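PDB 5M6G: beta-glucosidase from Saccharopolyspora erythraea D, which probably hydrolyses terminal, non-reducing beta-D-glucosyl residues with release of beta-D-glucose, as a member of glycoside hydrolase family 3. Local coordinates for residues Val184-Arg189 against Arg256-Pro261; Phe197-Glu202 against Pro595-Asp600. All coordinates share one frame; numbering follows the deposited sequence.

Overall arrangement
Following the chain from the N terminus, residues 184-189 come first, in the loop after strand 176-177. Segment 197-202 is next and leads into helix 201-206. Interaction 1 then closes a loop of 66 residues when helix 252-259 returns to 184-189, joining two parts of the N-terminal, TIM-barrel-type domain. Interaction 2 spans 392 residues: segment 595-600, from the C-terminal family domain, meets 197-202 around a magnesium ion and so ties the two domains together. Because the four segments alternate along the sequence, the two contacts cross instead of nesting. Their centres lie about 7 Å apart, and Arg-186 of interaction 1 reaches both segments of interaction 2.

Interaction 1: Val184-Arg189 against Arg256-Pro261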
loop_
_atom_site.group_PDB
_atom_site.type_symbol
_atom_site.label_atom_id
_atom_site.label_comp_id
_atom_site.label_asym_id
_atom_site.label_seq_id
_atom_site.Cartn_x
_atom_site.Cartn_y
_atom_site.Cartn_z
ATOM N N VAL A 184 10.284 -5.582 2.562
ATOM C CA VAL A 184 11.255 -5.150 3.562
ATOM C C VAL A 184 12.212 -4.208 2.844
ATOM O O VAL A 184 13.090 -4.652 2.100
ATOM C CB VAL A 184 11.987 -6.345 4.180
ATOM C CG1 VAL A 184 13.010 -5.875 5.179
ATOM C CG2 VAL A 184 10.988 -7.289 4.837
ATOM N N ALA A 185 12.043 -2.903 3.054
ATOM C CA ALA A 185 12.780 -1.904 2.285
ATOM C C ALA A 185 14.175 -1.741 2.882
ATOM O O ALA A 185 14.321 -1.238 4.000
ATOM C CB ALA A 185 12.029 -0.576 2.269
ATOM N N ARG A 186 15.196 -2.151 2.128
ATOM C CA ARG A 186 16.581 -2.090 2.576
ATOM C C ARG A 186 17.371 -0.933 1.977
ATOM O O ARG A 186 18.514 -0.716 2.392
ATOM C CB ARG A 186 17.307 -3.406 2.240
ATOM C CG ARG A 186 16.574 -4.653 2.685
ATOM C CD ARG A 186 16.744 -4.914 4.166
ATOM N NE ARG A 186 18.114 -5.310 4.508
ATOM C CZ ARG A 186 18.555 -5.397 5.762
ATOM N NH1 ARG A 186 19.807 -5.770 6.015
ATOM N NH2 ARG A 186 17.736 -5.114 6.770
ATOM N N ASP A 187 16.820 -0.201 1.011
ATOM C CA ASP A 187 17.542 0.902 0.374
ATOM C C ASP A 187 16.605 2.095 0.206
ATOM O O ASP A 187 15.717 2.086 -0.656
ATOM C CB ASP A 187 18.129 0.470 -0.973
ATOM C CG ASP A 187 19.178 1.440 -1.486
ATOM O OD1 ASP A 187 18.904 2.656 -1.511
ATOM O OD2 ASP A 187 20.284 0.983 -1.864
ATOM N N ASP A 188 16.839 3.145 0.994
ATOM C CA ASP A 188 15.913 4.272 1.058
ATOM C C ASP A 188 15.752 4.993 -0.276
ATOM O O ASP A 188 14.816 5.775 -0.429
ATOM C CB ASP A 188 16.379 5.265 2.132
ATOM C CG ASP A 188 16.170 4.740 3.534
ATOM O OD1 ASP A 188 15.493 3.698 3.686
ATOM O OD2 ASP A 188 16.668 5.384 4.483
ATOM N N ARG A 189 16.645 4.764 -1.238
ATOM C CA ARG A 189 16.469 5.371 -2.551
ATOM C C ARG A 189 15.219 4.869 -3.259
ATOM O O ARG A 189 14.754 5.516 -4.205
ATOM C CB ARG A 189 17.701 5.086 -3.409
ATOM C CG ARG A 189 18.898 5.910 -2.981
ATOM C CD ARG A 189 20.135 5.502 -3.732
ATOM N NE ARG A 189 20.675 4.255 -3.212
ATOM C CZ ARG A 189 21.876 3.773 -3.529
ATOM N NH1 ARG A 189 22.662 4.442 -4.363
ATOM N NH2 ARG A 189 22.287 2.619 -3.018
ATOM N N ARG A 256 15.880 -15.637 2.004
ATOM C CA ARG A 256 15.028 -16.370 2.931
ATOM C C ARG A 256 15.024 -15.753 4.321
ATOM O O ARG A 256 14.002 -15.813 5.017
ATOM C CB ARG A 256 15.473 -17.830 3.017
ATOM C CG ARG A 256 15.213 -18.618 1.754
ATOM C CD ARG A 256 15.793 -20.006 1.851
ATOM N NE ARG A 256 15.226 -20.898 0.842
ATOM C CZ ARG A 256 14.114 -21.607 1.010
ATOM N NH1 ARG A 256 13.433 -21.524 2.147
ATOM N NH2 ARG A 256 13.671 -22.393 0.033
ATOM N N GLU A 257 16.147 -15.169 4.755
ATOM C CA GLU A 257 16.209 -14.643 6.115
ATOM C C GLU A 257 15.627 -13.239 6.234
ATOM O O GLU A 257 15.058 -12.904 7.280
ATOM C CB GLU A 257 17.654 -14.655 6.621
ATOM C CG GLU A 257 18.209 -16.058 6.799
ATOM C CD GLU A 257 19.601 -16.057 7.393
ATOM O OE1 GLU A 257 20.220 -14.974 7.414
ATOM O OE2 GLU A 257 20.073 -17.136 7.821
ATOM N N ILE A 258 15.739 -12.416 5.197
ATOM C CA ILE A 258 15.281 -11.027 5.256
ATOM C C ILE A 258 13.901 -10.846 4.617
ATOM O O ILE A 258 12.998 -10.275 5.229
ATOM C CB ILE A 258 16.318 -10.089 4.603
ATOM C CG1 ILE A 258 17.667 -10.208 5.314
ATOM C CG2 ILE A 258 15.801 -8.640 4.617
ATOM C CD1 ILE A 258 18.733 -9.250 4.779
ATOM N N HIS A 259 13.711 -11.326 3.385
ATOM C CA HIS A 259 12.552 -10.932 2.590
ATOM C C HIS A 259 11.407 -11.929 2.631
ATOM O O HIS A 259 10.243 -11.526 2.521
ATOM C CB HIS A 259 12.979 -10.700 1.136
ATOM C CG HIS A 259 14.036 -9.650 0.992
ATOM N ND1 HIS A 259 13.739 -8.304 0.936
ATOM C CD2 HIS A 259 15.388 -9.741 0.928
ATOM C CE1 HIS A 259 14.862 -7.612 0.830
ATOM N NE2 HIS A 259 15.876 -8.460 0.823
ATOM N N LEU A 260 11.708 -13.211 2.789
ATOM C CA LEU A 260 10.703 -14.263 2.828
ATOM C C LEU A 260 9.838 -14.299 4.094
ATOM O O LEU A 260 8.648 -14.616 3.985
ATOM C CB LEU A 260 11.385 -15.619 2.641
ATOM C CG LEU A 260 10.411 -16.763 2.352
ATOM C CD1 LEU A 260 9.661 -16.521 1.036
ATOM C CD2 LEU A 260 11.162 -18.081 2.331
ATOM N N PRO A 261 10.367 -14.027 5.293
ATOM C CA PRO A 261 9.592 -14.299 6.524
ATOM C C PRO A 261 8.249 -13.585 6.567
ATOM O O PRO A 261 7.269 -14.176 7.048
ATOM C CB PRO A 261 10.526 -13.812 7.644
ATOM C CG PRO A 261 11.884 -14.102 7.087
ATOM C CD PRO A 261 11.770 -13.709 5.634
HETATM O O HOH W 1 11.353 -6.994 0.329
#
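Val-184 and Arg-186 rest against Ile-258 and His-259 where the loop after strand 176-177 passes helix 252-259, inside the N-terminal, TIM-barrel-type domain of family 3 glycosidases. The apolar part centres on Ile-258, whose two branches divide the work: CG2 faces Val-184 and Arg-186 CD and covers the centre of the ring of its neighbour His-259, while CD1 faces the guanidinium. Ile-258 CG2 lies 4.0 Å from Val-184 CG1. Its CD1 stands 3.6 Å above one face of the Arg-186 guanidinium, displaced toward the rim at NH1. Bends at chi2 (-79°) and chi3 (-69°) place CD and NE of the arginine against Ile-258, CD 3.9 Å from its CG2. An arginine suits this place because its methylenes and flat face can pack on isoleucine while NH2 still donates to the backbone O of Glu-199.

Around the imidazole, Val-184 O meets the ring edge, 3.7 Å from His-259 CE1, and Arg-186 CG approaches the same carbon obliquely. Ile-258 O is buried with no polar partner in the model and is approached by Val-184 CG2 at 3.6 Å. Beyond Arg-186 the loop is shaped by an Asx turn at Asp-187, whose carboxylate also takes a side-on salt bridge from Arg-189.

The polar link across the contact is carried by water. Water 1 accepts from Val-184 N and lies at the edge of the His-259 ring, in its plane, 2.8 Å from ND1.

Interaction 2: Phe197-Glu202 against Pro595-Asp600; sequences FGEKSE and PINDGD. With MG (magnesium ion), chain D.
A magnesium site between the N- and C-terminal family domains brings Glu-199 against Ile-596 and Asn-597. Glu-199 OE1 binds the ion at 2.2 Å, the backbone O of Ile-596 binds it at 2.3 Å, and Asn-597 OD1 and two waters supply the other ligands. The three protein oxygens lie 3.2 to 3.5 Å from one another, bridged by the metal and not by hydrogen bonds, and their mutual repulsion is probably offset by the shared cation. The Glu-199 chain, extended beyond CG (chi2 -174°), carries the carboxylate across to the 595-600 loop.

A glutamate suits the place because its second oxygen is used as well. OE2 accepts from Asp-598 N at 2.8 Å, with the donor 48° above the carboxylate plane, and from Thr-586 OG1. Both polar atoms of the Asn-597 amide are used: ND2 donates to the backbone O of Arg-186, which should keep OD1 turned to the metal.

Farther from the ion, toward the turn, Lys-200 NZ forms a salt bridge with Asp-598 OD2 at 2.7 Å, using that oxygen's anti lone pair. An alanine in place of Lys-200 would probably leave the Asp-598 carboxylate without this counter-charge and freer to turn.

Segment 595-600 keeps its shape through a type II turn from Asn-597 to Asp-600, closed by Asp-600 N donating to Asn-597 O. Gly-599 holds the third position with positive phi (86°) and psi near zero, where a CB would collide with the carbonyl O of Asp-598. Asp-600 OD2 accepts from Asn-597 N at 2.9 Å, bracing the turn.

Lys-200 is the N-cap residue of helix 201-206, Phe-197 packs on helix 146-152, and segment 595-600 belongs to the loop that follows helix 567-573.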
loop_
_atom_site.group_PDB
_atom_site.type_symbol
_atom_site.label_atom_id
_atom_site.label_comp_id
_atom_site.label_asym_id
_atom_site.label_seq_id
_atom_site.Cartn_x
_atom_site.Cartn_y
_atom_site.Cartn_z
ATOM N N PHE A 197 6.696 -1.538 5.923
ATOM C CA PHE A 197 6.610 -1.361 7.365
ATOM C C PHE A 197 7.975 -1.178 8.027
ATOM O O PHE A 197 8.040 -0.720 9.174
ATOM C CB PHE A 197 5.903 -2.548 7.995
ATOM C CG PHE A 197 4.450 -2.630 7.665
ATOM C CD1 PHE A 197 3.557 -1.710 8.197
ATOM C CD2 PHE A 197 3.969 -3.645 6.843
ATOM C CE1 PHE A 197 2.184 -1.793 7.913
ATOM C CE2 PHE A 197 2.612 -3.741 6.559
ATOM C CZ PHE A 197 1.716 -2.805 7.089
ATOM N N GLY A 198 9.062 -1.526 7.363
ATOM C CA GLY A 198 10.357 -1.303 7.978
ATOM C C GLY A 198 11.430 -2.123 7.309
ATOM O O GLY A 198 11.166 -2.985 6.472
ATOM N N GLU A 199 12.670 -1.835 7.700
ATOM C CA GLU A 199 13.825 -2.479 7.092
ATOM C C GLU A 199 14.118 -3.855 7.674
ATOM O O GLU A 199 14.937 -4.587 7.107
ATOM C CB GLU A 199 15.066 -1.594 7.252
ATOM C CG GLU A 199 15.635 -1.619 8.655
ATOM C CD GLU A 199 16.779 -0.637 8.850
ATOM O OE1 GLU A 199 16.929 0.279 8.014
ATOM O OE2 GLU A 199 17.518 -0.784 9.845
ATOM N N LYS A 200 13.505 -4.217 8.797
ATOM C CA LYS A 200 13.761 -5.495 9.443
ATOM C C LYS A 200 12.588 -6.430 9.216
ATOM O O LYS A 200 11.427 -6.021 9.322
ATOM C CB LYS A 200 14.007 -5.329 10.940
ATOM C CG LYS A 200 15.244 -4.508 11.252
ATOM C CD LYS A 200 15.430 -4.330 12.746
ATOM C CE LYS A 200 15.866 -5.614 13.413
ATOM N NZ LYS A 200 17.341 -5.661 13.507
ATOM N N SER A 201 12.899 -7.690 8.902
ATOM C CA SER A 201 11.844 -8.672 8.678
ATOM C C SER A 201 10.874 -8.743 9.852
ATOM O O SER A 201 9.686 -9.001 9.645
ATOM C CB SER A 201 12.457 -10.053 8.413
ATOM O OG SER A 201 13.115 -10.506 9.572
ATOM N N GLU A 202 11.366 -8.540 11.085
ATOM C CA GLU A 202 10.486 -8.405 12.247
ATOM C C GLU A 202 9.389 -7.380 11.995
ATOM O O GLU A 202 8.218 -7.609 12.313
ATOM C CB GLU A 202 11.308 -7.997 13.479
ATOM C CG GLU A 202 10.564 -7.071 14.459
ATOM C CD GLU A 202 11.382 -5.849 14.906
ATOM O OE1 GLU A 202 12.608 -5.971 15.107
ATOM O OE2 GLU A 202 10.790 -4.760 15.059
ATOM N N PRO A 595 22.895 1.460 0.719
ATOM C CA PRO A 595 21.856 1.083 1.690
ATOM C C PRO A 595 22.393 0.977 3.119
ATOM O O PRO A 595 23.487 0.432 3.309
ATOM C CB PRO A 595 21.400 -0.290 1.187
ATOM C CG PRO A 595 22.656 -0.860 0.542
ATOM C CD PRO A 595 23.284 0.322 -0.140
ATOM N N ILE A 596 21.657 1.488 4.108
ATOM C CA ILE A 596 22.065 1.385 5.506
ATOM C C ILE A 596 20.983 0.645 6.273
ATOM O O ILE A 596 19.788 0.949 6.140
ATOM C CB ILE A 596 22.365 2.764 6.129
ATOM C CG1 ILE A 596 22.905 2.584 7.553
ATOM C CG2 ILE A 596 21.137 3.688 6.074
ATOM C CD1 ILE A 596 23.568 3.835 8.130
ATOM N N ASN A 597 21.394 -0.344 7.057
ATOM C CA ASN A 597 20.436 -1.184 7.752
ATOM C C ASN A 597 21.019 -1.629 9.077
ATOM O O ASN A 597 22.235 -1.785 9.221
ATOM C CB ASN A 597 20.047 -2.405 6.916
ATOM C CG ASN A 597 19.328 -2.021 5.653
ATOM O OD1 ASN A 597 18.142 -1.719 5.684
ATOM N ND2 ASN A 597 20.042 -2.027 4.529
ATOM N N ASP A 598 20.122 -1.835 10.034
ATOM C CA ASP A 598 20.492 -2.270 11.370
ATOM C C ASP A 598 21.422 -3.475 11.302
ATOM O O ASP A 598 21.154 -4.443 10.581
ATOM C CB ASP A 598 19.224 -2.614 12.155
ATOM C CG ASP A 598 19.455 -2.658 13.646
ATOM O OD1 ASP A 598 20.144 -1.761 14.157
ATOM O OD2 ASP A 598 18.945 -3.591 14.301
ATOM N N GLY A 599 22.541 -3.386 12.021
ATOM C CA GLY A 599 23.495 -4.465 12.096
ATOM C C GLY A 599 24.532 -4.500 10.997
ATOM O O GLY A 599 25.385 -5.397 11.009
ATOM N N ASP A 600 24.510 -3.556 10.059
ATOM C CA ASP A 600 25.491 -3.586 8.981
ATOM C C ASP A 600 26.817 -2.928 9.358
ATOM O O ASP A 600 27.681 -2.794 8.489
ATOM C CB ASP A 600 24.924 -2.942 7.709
ATOM C CG ASP A 600 24.770 -1.427 7.808
ATOM O OD1 ASP A 600 25.124 -0.816 8.854
ATOM O OD2 ASP A 600 24.272 -0.844 6.805
HETATM MG MG MG D . 17.503 0.627 5.965
HETATM O O HOH W 2 15.909 0.729 4.443
HETATM O O HOH W 3 17.424 2.908 6.096
#